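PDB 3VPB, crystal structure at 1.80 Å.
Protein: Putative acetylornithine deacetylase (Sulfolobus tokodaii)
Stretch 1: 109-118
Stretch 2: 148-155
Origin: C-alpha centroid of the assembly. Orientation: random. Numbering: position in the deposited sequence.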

# COMPACT_ATOMS: atom_id res chain seq x y z
N SER B 109 10.84 -11.82 7.93
CA SER B 109 11.43 -10.48 7.82
C SER B 109 12.46 -10.50 6.70
O SER B 109 12.87 -11.55 6.27
N ALA B 110 12.90 -9.32 6.24
CA ALA B 110 13.99 -9.25 5.27
C ALA B 110 15.26 -9.92 5.78
O ALA B 110 15.98 -10.61 5.03
N GLU B 111 15.55 -9.70 7.07
CA GLU B 111 16.72 -10.30 7.69
C GLU B 111 16.63 -11.82 7.67
O GLU B 111 17.58 -12.51 7.28
N ALA B 112 15.49 -12.35 8.10
CA ALA B 112 15.28 -13.79 8.08
C ALA B 112 15.30 -14.38 6.66
O ALA B 112 15.78 -15.49 6.46
N ALA B 113 14.78 -13.65 5.67
CA ALA B 113 14.76 -14.13 4.27
C ALA B 113 16.19 -14.36 3.75
O ALA B 113 16.51 -15.41 3.13
N LEU B 114 17.07 -13.39 4.03
CA LEU B 114 18.45 -13.50 3.58
C LEU B 114 19.14 -14.70 4.23
O LEU B 114 19.84 -15.45 3.53
N LYS B 115 18.96 -14.86 5.54
CA LYS B 115 19.40 -16.10 6.24
C LYS B 115 18.88 -17.41 5.64
O LYS B 115 19.64 -18.39 5.50
N ALA B 116 17.60 -17.42 5.28
CA ALA B 116 17.01 -18.58 4.60
C ALA B 116 17.69 -18.91 3.27
O ALA B 116 17.99 -20.07 3.01
N TYR B 117 17.93 -17.89 2.44
CA TYR B 117 18.66 -18.08 1.17
C TYR B 117 20.03 -18.66 1.45
O TYR B 117 20.47 -19.62 0.78
N GLU B 118 20.71 -18.07 2.42
CA GLU B 118 22.05 -18.51 2.85
C GLU B 118 22.07 -19.95 3.38
O GLU B 118 23.06 -20.67 3.16
N THR B 148 17.26 -8.11 -4.26
CA THR B 148 16.28 -7.20 -4.88
C THR B 148 14.85 -7.67 -4.62
O THR B 148 13.98 -6.85 -4.36
N ILE B 149 14.62 -8.98 -4.61
CA ILE B 149 13.29 -9.49 -4.25
C ILE B 149 12.95 -9.15 -2.81
O ILE B 149 11.83 -8.70 -2.51
N ILE B 150 13.88 -9.36 -1.89
CA ILE B 150 13.65 -8.97 -0.49
C ILE B 150 13.21 -7.52 -0.37
O ILE B 150 12.25 -7.21 0.33
N GLU B 151 13.91 -6.63 -1.08
CA GLU B 151 13.58 -5.21 -1.03
C GLU B 151 12.17 -4.93 -1.55
O GLU B 151 11.43 -4.13 -0.97
N HIS B 152 11.84 -5.57 -2.67
CA HIS B 152 10.52 -5.43 -3.25
C HIS B 152 9.40 -5.92 -2.33
O HIS B 152 8.38 -5.23 -2.22
N ARG B 153 9.59 -7.08 -1.66
CA ARG B 153 8.55 -7.57 -0.76
C ARG B 153 8.31 -6.60 0.41
O ARG B 153 7.18 -6.50 0.93
N GLU B 154 9.36 -5.91 0.84
CA GLU B 154 9.26 -5.03 2.01
C GLU B 154 8.32 -3.86 1.80
O GLU B 154 7.90 -3.22 2.78
N LEU B 155 8.02 -3.57 0.54
CA LEU B 155 7.17 -2.43 0.19
C LEU B 155 5.73 -2.83 -0.16
O LEU B 155 4.95 -2.03 -0.67

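The helix that begins at Ala 110 and the helix carrying Ile 150 run nearly antiparallel, at 154° between their N-to-C directions, with axes 10.0 Å apart at closest approach. Ile 150 dominates the contact, with 102 Å² covered by the other stretch. Its CA-to-CB bond points toward that stretch; with chi1 at -74° (m), the trans chi2 of 169° (t) extends the CG1-CD1 branch, and the side chain enters a hole formed by Ala 110, Ala 113, Leu 114 and Tyr 117. The distances support this knob-into-hole assignment: Ile 150 CG2 lies 3.3 Å from Ala 110 CB, CG1 of Ile 150 is 3.8 Å from Ala 113 CB, and Ile 150 CD1 sits 3.9 Å from Leu 114 CB and 3.5 Å from Tyr 117 CE1.

Ala 110, with 59 Å² covered, also points toward its partner; Ala 110 CA lies 5.8 Å from Ile 150 CA, a close approach consistent with its small methyl side chain. Tyr 117 (chi1 -60°, m) contributes 38 Å², its ring meeting Ile 150 CD1 obliquely.

No direct hydrogen bond crosses the interface. Instead, a water accepts from Ala 110 N (3.0 Å to the water O) and donates to Glu 154 OE1 (2.6 Å from the same O). Glu 154, m at chi1 and chi2, starts sideways, but its end comes nearer, bringing Glu 154 CD to 3.8 Å from Ala 110 CB.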

# COMPACT_ATOMS: atom_id res chain seq x y z
CB SER B 109 12.11 -10.06 9.14
OG SER B 109 13.26 -10.86 9.39
CB ALA B 110 14.27 -7.76 4.90
CB GLU B 111 16.86 -9.83 9.15
CG GLU B 111 18.02 -10.53 9.87
CD GLU B 111 18.18 -10.09 11.31
OE1 GLU B 111 17.56 -9.09 11.71
OE2 GLU B 111 18.96 -10.73 12.05
CB ALA B 112 13.99 -14.14 8.77
CB ALA B 113 13.99 -13.16 3.37
CB LEU B 114 19.23 -12.20 3.75
CG LEU B 114 20.67 -12.21 3.18
CD1 LEU B 114 20.69 -12.36 1.63
CD2 LEU B 114 21.41 -10.95 3.61
CB LYS B 115 19.05 -16.03 7.73
CG LYS B 115 19.91 -15.05 8.48
CD LYS B 115 19.45 -14.89 9.93
CE LYS B 115 20.22 -13.73 10.56
NZ LYS B 115 19.74 -13.48 11.95
CB ALA B 116 15.49 -18.39 4.38
CB TYR B 117 18.84 -16.75 0.40
CG TYR B 117 17.58 -16.01 -0.01
CD1 TYR B 117 17.65 -14.66 -0.43
CD2 TYR B 117 16.32 -16.61 0.03
CE1 TYR B 117 16.51 -13.96 -0.81
CE2 TYR B 117 15.16 -15.91 -0.32
CZ TYR B 117 15.27 -14.58 -0.76
OH TYR B 117 14.17 -13.85 -1.12
CB GLU B 118 22.65 -17.53 3.87
CG GLU B 118 23.02 -16.19 3.24
CD GLU B 118 23.36 -15.11 4.25
OE1 GLU B 118 23.04 -15.28 5.46
OE2 GLU B 118 23.95 -14.08 3.82
CB THR B 148 16.56 -6.88 -6.37
OG1 THR B 148 15.71 -5.80 -6.78
CG2 THR B 148 16.27 -8.06 -7.24
CB ILE B 149 13.15 -11.03 -4.55
CG1 ILE B 149 13.31 -11.32 -6.05
CG2 ILE B 149 11.76 -11.59 -4.04
CD1 ILE B 149 12.31 -10.61 -6.96
CB ILE B 150 14.90 -9.23 0.38
CG1 ILE B 150 15.05 -10.74 0.62
CG2 ILE B 150 14.81 -8.50 1.71
CD1 ILE B 150 16.41 -11.12 1.23
CB GLU B 151 14.58 -4.39 -1.86
CG GLU B 151 15.95 -4.19 -1.22
CD GLU B 151 16.83 -3.19 -1.98
OE1 GLU B 151 17.88 -2.78 -1.43
OE2 GLU B 151 16.48 -2.82 -3.12
CB HIS B 152 10.44 -6.12 -4.61
CG HIS B 152 11.08 -5.33 -5.72
ND1 HIS B 152 12.44 -5.19 -5.87
CD2 HIS B 152 10.52 -4.62 -6.74
CE1 HIS B 152 12.70 -4.43 -6.92
NE2 HIS B 152 11.56 -4.07 -7.46
CB ARG B 153 8.86 -8.97 -0.21
CG ARG B 153 9.01 -10.08 -1.25
CD ARG B 153 7.69 -10.59 -1.83
NE ARG B 153 8.01 -11.52 -2.92
CZ ARG B 153 8.26 -12.82 -2.77
NH1 ARG B 153 8.19 -13.38 -1.58
NH2 ARG B 153 8.59 -13.55 -3.84
CB GLU B 154 10.65 -4.51 2.43
CG GLU B 154 11.49 -5.56 3.10
CD GLU B 154 10.89 -6.03 4.41
OE1 GLU B 154 10.92 -5.24 5.38
OE2 GLU B 154 10.37 -7.17 4.46
CB LEU B 155 7.82 -1.63 -0.95
CG LEU B 155 8.91 -0.61 -0.62
CD1 LEU B 155 9.99 -1.14 0.28
CD2 LEU B 155 9.55 0.01 -1.87
O HOH W 1 11.67 -6.84 7.33